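Local coordinates for protein putative HAD family hydrolase (Streptomyces avermitilis, PDB 3MMZ) that probably acts as the KdsC-like, haloacid dehalogenase-type phosphatase domain of a longer protein thought to make CMP-N-acylneuraminate, and binds calcium in this crystal, at residues A5-E10 against A155-G160; D13-D18 against L56-L61; D20-D25 against V108-N113. All coordinates share one frame; numbering follows the deposited sequence.

Interaction 1 of 3, residues A5-E10 against A155-G160; sequences ALPTAE and ASWILG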
loop_
_atom_site.group_PDB
_atom_site.type_symbol
_atom_site.label_atom_id
_atom_site.label_comp_id
_atom_site.label_asym_id
_atom_site.label_seq_id
_atom_site.Cartn_x
_atom_site.Cartn_y
_atom_site.Cartn_z
ATOM N N ALA D 5 16.880 18.676 -14.254
ATOM C CA ALA D 5 18.020 17.761 -14.111
ATOM C C ALA D 5 18.355 17.505 -12.637
ATOM O O ALA D 5 18.288 18.412 -11.797
ATOM C CB ALA D 5 19.239 18.275 -14.868
ATOM N N LEU D 6 18.675 16.255 -12.322
ATOM C CA LEU D 6 19.105 15.891 -10.981
ATOM C C LEU D 6 20.542 16.394 -10.767
ATOM O O LEU D 6 21.287 16.544 -11.734
ATOM C CB LEU D 6 19.011 14.370 -10.790
ATOM C CG LEU D 6 17.605 13.755 -10.933
ATOM C CD1 LEU D 6 17.677 12.250 -10.725
ATOM C CD2 LEU D 6 16.618 14.401 -9.936
ATOM N N PRO D 7 20.922 16.677 -9.511
ATOM C CA PRO D 7 22.290 17.131 -9.235
ATOM C C PRO D 7 23.297 16.023 -9.523
ATOM O O PRO D 7 22.973 14.838 -9.380
ATOM C CB PRO D 7 22.261 17.426 -7.731
ATOM C CG PRO D 7 21.181 16.523 -7.200
ATOM C CD PRO D 7 20.138 16.507 -8.274
ATOM N N THR D 8 24.493 16.407 -9.954
ATOM C CA THR D 8 25.595 15.470 -10.123
ATOM C C THR D 8 26.767 15.977 -9.298
ATOM O O THR D 8 26.739 17.110 -8.811
ATOM C CB THR D 8 26.069 15.369 -11.595
ATOM O OG1 THR D 8 26.756 16.574 -11.955
ATOM C CG2 THR D 8 24.901 15.133 -12.548
ATOM N N ALA D 9 27.806 15.148 -9.173
ATOM C CA ALA D 9 29.022 15.514 -8.444
ATOM C C ALA D 9 29.659 16.835 -8.887
ATOM O O ALA D 9 30.270 17.529 -8.067
ATOM C CB ALA D 9 30.044 14.380 -8.502
ATOM N N GLU D 10 29.513 17.188 -10.166
ATOM C CA GLU D 10 30.123 18.421 -10.706
ATOM C C GLU D 10 29.388 19.690 -10.285
ATOM O O GLU D 10 29.957 20.785 -10.307
ATOM C CB GLU D 10 30.214 18.373 -12.235
ATOM C CG GLU D 10 31.343 17.508 -12.775
ATOM C CD GLU D 10 31.136 16.027 -12.497
ATOM O OE1 GLU D 10 30.002 15.525 -12.712
ATOM O OE2 GLU D 10 32.109 15.365 -12.068
ATOM N N ALA D 155 22.331 10.312 -2.555
ATOM C CA ALA D 155 23.706 9.865 -2.736
ATOM C C ALA D 155 23.865 9.145 -4.079
ATOM O O ALA D 155 24.895 9.290 -4.738
ATOM C CB ALA D 155 24.152 8.967 -1.563
ATOM N N SER D 156 22.836 8.400 -4.495
ATOM C CA SER D 156 22.888 7.657 -5.766
ATOM C C SER D 156 22.761 8.569 -6.978
ATOM O O SER D 156 23.313 8.261 -8.033
ATOM C CB SER D 156 21.860 6.511 -5.833
ATOM O OG SER D 156 20.546 6.989 -6.081
ATOM N N TRP D 157 22.059 9.696 -6.830
ATOM C CA TRP D 157 22.047 10.718 -7.886
ATOM C C TRP D 157 23.461 11.250 -8.124
ATOM O O TRP D 157 23.906 11.388 -9.263
ATOM C CB TRP D 157 21.151 11.903 -7.507
ATOM C CG TRP D 157 19.704 11.601 -7.346
ATOM C CD1 TRP D 157 19.031 10.481 -7.763
ATOM C CD2 TRP D 157 18.727 12.462 -6.761
ATOM N NE1 TRP D 157 17.695 10.589 -7.444
ATOM C CE2 TRP D 157 17.485 11.791 -6.822
ATOM C CE3 TRP D 157 18.790 13.732 -6.160
ATOM C CZ2 TRP D 157 16.298 12.357 -6.325
ATOM C CZ3 TRP D 157 17.614 14.287 -5.655
ATOM C CH2 TRP D 157 16.386 13.602 -5.752
ATOM N N ILE D 158 24.151 11.564 -7.035
ATOM C CA ILE D 158 25.467 12.185 -7.095
ATOM C C ILE D 158 26.547 11.175 -7.499
ATOM O O ILE D 158 27.418 11.484 -8.319
ATOM C CB ILE D 158 25.839 12.863 -5.729
ATOM C CG1 ILE D 158 24.745 13.845 -5.264
ATOM C CG2 ILE D 158 27.222 13.535 -5.785
ATOM C CD1 ILE D 158 24.425 14.939 -6.263
ATOM N N LEU D 159 26.487 9.971 -6.938
ATOM C CA LEU D 159 27.595 9.007 -7.071
ATOM C C LEU D 159 27.305 7.805 -7.975
ATOM O O LEU D 159 28.208 7.026 -8.298
ATOM C CB LEU D 159 28.037 8.518 -5.688
ATOM C CG LEU D 159 28.484 9.609 -4.714
ATOM C CD1 LEU D 159 28.638 9.024 -3.306
ATOM C CD2 LEU D 159 29.770 10.300 -5.178
ATOM N N GLY D 160 26.053 7.664 -8.384
ATOM C CA GLY D 160 25.641 6.511 -9.179
ATOM C C GLY D 160 25.148 5.360 -8.319
ATOM O O GLY D 160 25.253 5.395 -7.085
HETATM O O HOH W 1 22.513 12.856 -11.110
#

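Interaction 2 of 3, residues D13-D18 against L56-L61; sequences DAVVLD and LTMLIL. With CA (calcium ion), chain M.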
loop_
_atom_site.group_PDB
_atom_site.type_symbol
_atom_site.label_atom_id
_atom_site.label_comp_id
_atom_site.label_asym_id
_atom_site.label_seq_id
_atom_site.Cartn_x
_atom_site.Cartn_y
_atom_site.Cartn_z
ATOM N N ASP D 13 29.480 21.331 -4.144
ATOM C CA ASP D 13 30.653 21.185 -3.279
ATOM C C ASP D 13 30.291 20.823 -1.842
ATOM O O ASP D 13 31.156 20.402 -1.068
ATOM C CB ASP D 13 31.496 22.462 -3.297
ATOM C CG ASP D 13 31.949 22.838 -4.686
ATOM O OD1 ASP D 13 32.331 21.939 -5.466
ATOM O OD2 ASP D 13 31.912 24.039 -5.008
ATOM N N ALA D 14 29.013 20.975 -1.490
ATOM C CA ALA D 14 28.554 20.756 -0.120
ATOM C C ALA D 14 27.182 20.088 -0.071
ATOM O O ALA D 14 26.352 20.321 -0.948
ATOM C CB ALA D 14 28.492 22.073 0.621
ATOM N N VAL D 15 26.948 19.286 0.965
ATOM C CA VAL D 15 25.629 18.687 1.222
ATOM C C VAL D 15 25.213 19.008 2.658
ATOM O O VAL D 15 25.853 18.557 3.624
ATOM C CB VAL D 15 25.614 17.146 0.992
ATOM C CG1 VAL D 15 24.286 16.532 1.430
ATOM C CG2 VAL D 15 25.873 16.812 -0.474
ATOM N N VAL D 16 24.144 19.788 2.791
ATOM C CA VAL D 16 23.646 20.191 4.095
ATOM C C VAL D 16 22.295 19.531 4.343
ATOM O O VAL D 16 21.401 19.606 3.496
ATOM C CB VAL D 16 23.543 21.731 4.222
ATOM C CG1 VAL D 16 23.091 22.121 5.632
ATOM C CG2 VAL D 16 24.898 22.388 3.908
ATOM N N LEU D 17 22.162 18.879 5.490
ATOM C CA LEU D 17 20.961 18.089 5.790
ATOM C C LEU D 17 20.184 18.622 6.991
ATOM O O LEU D 17 20.742 18.837 8.064
ATOM C CB LEU D 17 21.338 16.616 6.041
ATOM C CG LEU D 17 22.196 15.907 4.989
ATOM C CD1 LEU D 17 22.685 14.563 5.526
ATOM C CD2 LEU D 17 21.449 15.704 3.680
ATOM N N ASP D 18 18.889 18.846 6.790
ATOM C CA ASP D 18 17.949 18.946 7.888
ATOM C C ASP D 18 17.884 17.580 8.603
ATOM O O ASP D 18 18.309 16.571 8.039
ATOM C CB ASP D 18 16.582 19.368 7.351
ATOM C CG ASP D 18 15.503 19.326 8.408
ATOM O OD1 ASP D 18 15.666 19.966 9.469
ATOM O OD2 ASP D 18 14.497 18.634 8.184
ATOM N N LEU D 56 32.986 15.783 -0.479
ATOM C CA LEU D 56 31.967 16.809 -0.302
ATOM C C LEU D 56 31.976 17.314 1.130
ATOM O O LEU D 56 32.131 16.529 2.067
ATOM C CB LEU D 56 30.583 16.260 -0.649
ATOM C CG LEU D 56 30.286 16.069 -2.133
ATOM C CD1 LEU D 56 29.088 15.153 -2.302
ATOM C CD2 LEU D 56 30.032 17.412 -2.809
ATOM N N THR D 57 31.826 18.623 1.299
ATOM C CA THR D 57 31.709 19.201 2.632
ATOM C C THR D 57 30.295 18.965 3.185
ATOM O O THR D 57 29.308 19.371 2.568
ATOM C CB THR D 57 32.068 20.701 2.626
ATOM O OG1 THR D 57 33.345 20.883 1.997
ATOM C CG2 THR D 57 32.125 21.241 4.046
HETATM N N MSE D 58 30.217 18.299 4.336
HETATM C CA MSE D 58 28.947 17.853 4.919
HETATM C C MSE D 58 28.550 18.692 6.123
HETATM O O MSE D 58 29.406 19.298 6.782
HETATM C CB MSE D 58 29.034 16.391 5.370
HETATM C CG MSE D 58 29.746 15.449 4.415
HETATM SE SE MSE D 58 28.717 15.117 2.786
HETATM C CE MSE D 58 27.063 14.392 3.521
ATOM N N LEU D 59 27.250 18.709 6.418
ATOM C CA LEU D 59 26.728 19.439 7.568
ATOM C C LEU D 59 25.303 19.026 7.867
ATOM O O LEU D 59 24.487 18.924 6.956
ATOM C CB LEU D 59 26.761 20.949 7.317
ATOM C CG LEU D 59 26.324 21.856 8.478
ATOM C CD1 LEU D 59 27.308 21.796 9.637
ATOM C CD2 LEU D 59 26.113 23.287 8.016
ATOM N N ILE D 60 25.014 18.804 9.147
ATOM C CA ILE D 60 23.643 18.694 9.622
ATOM C C ILE D 60 23.254 19.998 10.309
ATOM O O ILE D 60 23.956 20.471 11.212
ATOM C CB ILE D 60 23.468 17.506 10.585
ATOM C CG1 ILE D 60 23.657 16.194 9.814
ATOM C CG2 ILE D 60 22.105 17.561 11.248
ATOM C CD1 ILE D 60 23.755 14.960 10.686
ATOM N N LEU D 61 22.133 20.561 9.867
ATOM C CA LEU D 61 21.634 21.842 10.346
ATOM C C LEU D 61 20.258 21.650 10.981
ATOM O O LEU D 61 19.364 21.097 10.349
ATOM C CB LEU D 61 21.541 22.814 9.165
ATOM C CG LEU D 61 21.126 24.267 9.387
ATOM C CD1 LEU D 61 22.166 24.999 10.225
ATOM C CD2 LEU D 61 20.961 24.959 8.051
HETATM CA CA CA M . 12.507 19.082 9.528
HETATM O O HOH W 2 13.356 19.722 11.676
HETATM O O HOH W 3 10.438 18.489 10.453
HETATM O O HOH W 4 12.453 21.303 8.772
#

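Interaction 3 of 3, residues D20-D25 against V108-N113; sequences DGTQTD and VGNDVN. With CA (calcium ion), chain M.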
loop_
_atom_site.group_PDB
_atom_site.type_symbol
_atom_site.label_atom_id
_atom_site.label_comp_id
_atom_site.label_asym_id
_atom_site.label_seq_id
_atom_site.Cartn_x
_atom_site.Cartn_y
_atom_site.Cartn_z
ATOM N N ASP D 20 15.125 16.173 11.648
ATOM C CA ASP D 20 13.774 15.610 11.816
ATOM C C ASP D 20 12.951 15.757 10.539
ATOM O O ASP D 20 12.835 16.849 9.994
ATOM C CB ASP D 20 13.030 16.253 12.993
ATOM C CG ASP D 20 13.682 15.950 14.334
ATOM O OD1 ASP D 20 13.361 14.904 14.943
ATOM O OD2 ASP D 20 14.510 16.769 14.784
ATOM N N GLY D 21 12.402 14.643 10.058
ATOM C CA GLY D 21 11.521 14.678 8.899
ATOM C C GLY D 21 12.273 14.486 7.596
ATOM O O GLY D 21 11.658 14.240 6.550
ATOM N N THR D 22 13.602 14.565 7.683
ATOM C CA THR D 22 14.484 14.468 6.515
ATOM C C THR D 22 15.351 13.216 6.620
ATOM O O THR D 22 15.372 12.396 5.698
ATOM C CB THR D 22 15.331 15.763 6.345
ATOM O OG1 THR D 22 14.452 16.845 6.008
ATOM C CG2 THR D 22 16.397 15.614 5.240
ATOM N N GLN D 23 16.047 13.077 7.749
ATOM C CA GLN D 23 16.747 11.831 8.101
ATOM C C GLN D 23 15.870 10.946 8.991
ATOM O O GLN D 23 16.270 9.843 9.365
ATOM C CB GLN D 23 18.052 12.157 8.831
ATOM C CG GLN D 23 19.020 12.947 7.993
ATOM C CD GLN D 23 20.289 13.312 8.747
ATOM O OE1 GLN D 23 21.085 12.444 9.107
ATOM N NE2 GLN D 23 20.467 14.599 9.008
ATOM N N THR D 24 14.691 11.455 9.360
ATOM C CA THR D 24 13.720 10.687 10.157
ATOM C C THR D 24 12.342 10.835 9.528
ATOM O O THR D 24 12.140 11.691 8.672
ATOM C CB THR D 24 13.605 11.192 11.622
ATOM O OG1 THR D 24 12.793 12.373 11.661
ATOM C CG2 THR D 24 14.978 11.470 12.256
ATOM N N ASP D 25 11.395 10.018 9.983
ATOM C CA ASP D 25 10.003 10.106 9.528
ATOM C C ASP D 25 9.187 11.184 10.275
ATOM O O ASP D 25 7.946 11.179 10.216
ATOM C CB ASP D 25 9.324 8.728 9.639
ATOM C CG ASP D 25 9.225 8.223 11.087
ATOM O OD1 ASP D 25 9.636 8.929 12.025
ATOM O OD2 ASP D 25 8.737 7.099 11.297
ATOM N N VAL D 108 18.911 19.598 1.889
ATOM C CA VAL D 108 17.749 18.694 1.941
ATOM C C VAL D 108 16.849 19.043 3.111
ATOM O O VAL D 108 17.317 19.117 4.250
ATOM C CB VAL D 108 18.175 17.211 2.112
ATOM C CG1 VAL D 108 17.018 16.266 1.758
ATOM C CG2 VAL D 108 19.369 16.907 1.254
ATOM N N GLY D 109 15.556 19.230 2.841
ATOM C CA GLY D 109 14.597 19.537 3.905
ATOM C C GLY D 109 13.218 18.964 3.650
ATOM O O GLY D 109 13.002 18.266 2.653
ATOM N N ASN D 110 12.289 19.247 4.563
ATOM C CA ASN D 110 10.955 18.640 4.529
ATOM C C ASN D 110 9.810 19.568 4.945
ATOM O O ASN D 110 8.659 19.217 4.743
ATOM C CB ASN D 110 10.902 17.408 5.441
ATOM C CG ASN D 110 10.759 17.789 6.897
ATOM O OD1 ASN D 110 11.639 18.441 7.453
ATOM N ND2 ASN D 110 9.643 17.416 7.511
ATOM N N ASP D 111 10.100 20.726 5.547
ATOM C CA ASP D 111 9.002 21.534 6.110
ATOM C C ASP D 111 9.133 23.028 5.823
ATOM O O ASP D 111 10.160 23.477 5.332
ATOM C CB ASP D 111 8.810 21.264 7.614
ATOM C CG ASP D 111 7.330 21.271 8.039
ATOM O OD1 ASP D 111 6.529 22.099 7.548
ATOM O OD2 ASP D 111 6.948 20.440 8.886
ATOM N N VAL D 112 8.084 23.791 6.127
ATOM C CA VAL D 112 8.056 25.215 5.762
ATOM C C VAL D 112 9.200 26.038 6.365
ATOM O O VAL D 112 9.642 27.039 5.769
ATOM C CB VAL D 112 6.679 25.864 6.049
ATOM C CG1 VAL D 112 5.595 25.143 5.265
ATOM C CG2 VAL D 112 6.365 25.867 7.545
ATOM N N ASN D 113 9.715 25.605 7.517
ATOM C CA ASN D 113 10.872 26.292 8.089
ATOM C C ASN D 113 12.166 26.063 7.299
ATOM O O ASN D 113 13.183 26.672 7.613
ATOM C CB ASN D 113 11.037 26.055 9.606
ATOM C CG ASN D 113 11.409 24.621 9.957
ATOM O OD1 ASN D 113 11.887 23.854 9.126
ATOM N ND2 ASN D 113 11.203 24.263 11.218
HETATM CA CA CA M . 12.507 19.082 9.528
HETATM O O HOH W 3 10.438 18.489 10.453
HETATM O O HOH W 4 12.453 21.303 8.772
HETATM O O HOH W 2 13.356 19.722 11.676
#

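Interaction 1 of 3, residues A5-E10 against A155-G160
Trp157 and Ile158, near the end of helix 150-159, pack against Leu6, Pro7 and Ala9 of the N-terminal loop that leads into strand 14-17 of the Rossmann-like HAD fold. Trp157 loses more surface here than any other residue, 84 Å², and its five-membered ring receives Leu6. Leu6 CD1 lies over one face of that ring, 3.7 Å from its centroid and only 12° off the normal, a CH-pi contact. The two side chains cross at about a right angle. Farther along the indole, Pro7 CD comes within 3.7 Å of Trp157 CE3, approaching obliquely. Ile158 divides its branches between two partners: Ile158 CD1 reaches Pro7 CB at 3.6 Å, whereas Ile158 CG2 lies 4.0 Å from Ala9 CB. Leu51 of helix 42-53 also packs on Ile158, and Val133 of a second subunit and Pro161 of a third on Leu6. No direct hydrogen bond joins the segments. Instead one water donates to both backbone carbonyls, its oxygen 2.7 Å from Pro7 O and equally far from Trp157 O.

Interaction 2 of 3, residues D13-D18 against L56-L61
Val15 and Met58, a selenomethionine, stand side by side and point the same way from neighbouring parallel strands of the Rossmann-like HAD sheet. The Met58 chain is bent at chi2 and again at chi3 (-58°), which curls its end back: Met58 CE lies 4.0 Å from Val15 CB and also near Val15 CG1. The CG2 branch of Val15 reaches Leu56 CD1 at 4.1 Å, the two chains meeting obliquely. Leu17 and Ile60 share the sheet face of Val15 and Met58. On the other face Val16 and Leu59 also run alongside each other, Val16 CG1 lying 4.0 Å from Leu59 CD2. CG1 of Val16 is anti to the backbone N (chi1 -177°), beside the carbonyl carbon, and it also touches Leu61 CB at 3.9 Å.

The register pairs Ala14 with Thr57 and Leu17 with Ile60, and the axes of the short segments are inclined at 16°, near parallel. Backbone bonds alternate across the gap: Thr57 N to Asp13 O, Val15 N to Thr57 O, a weak one from Leu59 N to Val15 O, then Leu17 N to Leu59 O at 2.7 Å and Leu61 N to Leu17 O. At the C-terminal end of segment 13-18, Asp18 OD2, whose hydrogen-bond partner is Thr22, binds calcium at 2.4 Å.

Strand 105-109 pairs with the far edge of strand 14-17. Helix 42-53 covers the Val15 and Leu17 face through Leu51 and Ile48, and helix 87-98 lays Trp94 against Val16, Thr57 and Leu59.

Interaction 3 of 3, residues D20-D25 against V108-N113
The calcium ion is gripped from both segments: Asp20 supplies its backbone O and Asn110 its side-chain OD1, each 2.3 Å from the metal. Asp18 OD2 and three waters complete six ligands in what is consistent with the HAD-type DxDx(T/V) active-site motif. Asp20 O and Asn110 OD1 lie 3.2 Å apart, two acceptors brought together by the cation. Asn110 ND2 donates to a metal-bound water at 3.2 Å. Gly21 passes close by, its O 3.4 Å from Asn110 CB; a side chain on it would run into Asn110 ND2.

Thr22 presents two different branches. Thr22 CG2 meets Val108 CG1 at 3.6 Å, and Thr22 OG1 lies 3.4 Å from Gly109 C. A valine in place of Thr22 would probably leave Asp18 OD2 without its hydroxyl partner and so hold that metal ligand less firmly. Gly21 N, next after the metal ligand Asp20, donates to Thr24 OG1 (2.8 Å, 166° at the hydrogen), a bond within the loop that probably helps to fix its path. With no hydrogen bond between the segments, their polar link runs chiefly through the cation, which both coordinate, so metal loss would probably leave the clustered oxygens repelling one another.

In the fold
Along the chain, interaction 1 joins segments near the two ends, bringing 5-10 to helix 150-159, and the segments of interactions 2 and 3 both fall between them, alternating in order 13-18, 20-25, 56-61, 108-113. Interactions 2 and 3 have centres 14 Å apart and share the parallel sheet, where strands 14-17 and 105-109 are neighbours; probable hydrogen bonds from Val108 N to Val16 O and from Asp18 N to Val108 O join them. They also share the calcium ion and its three waters. Interaction 1, about 20 Å from interaction 3 between centres, touches interaction 2 through Ile158 and Leu56. Interactions 1 and 3 lie on opposite sides of the chain's centre, so the HAD domain keeps this packing apart from the calcium site of Asp18, Asp20 and Asn110.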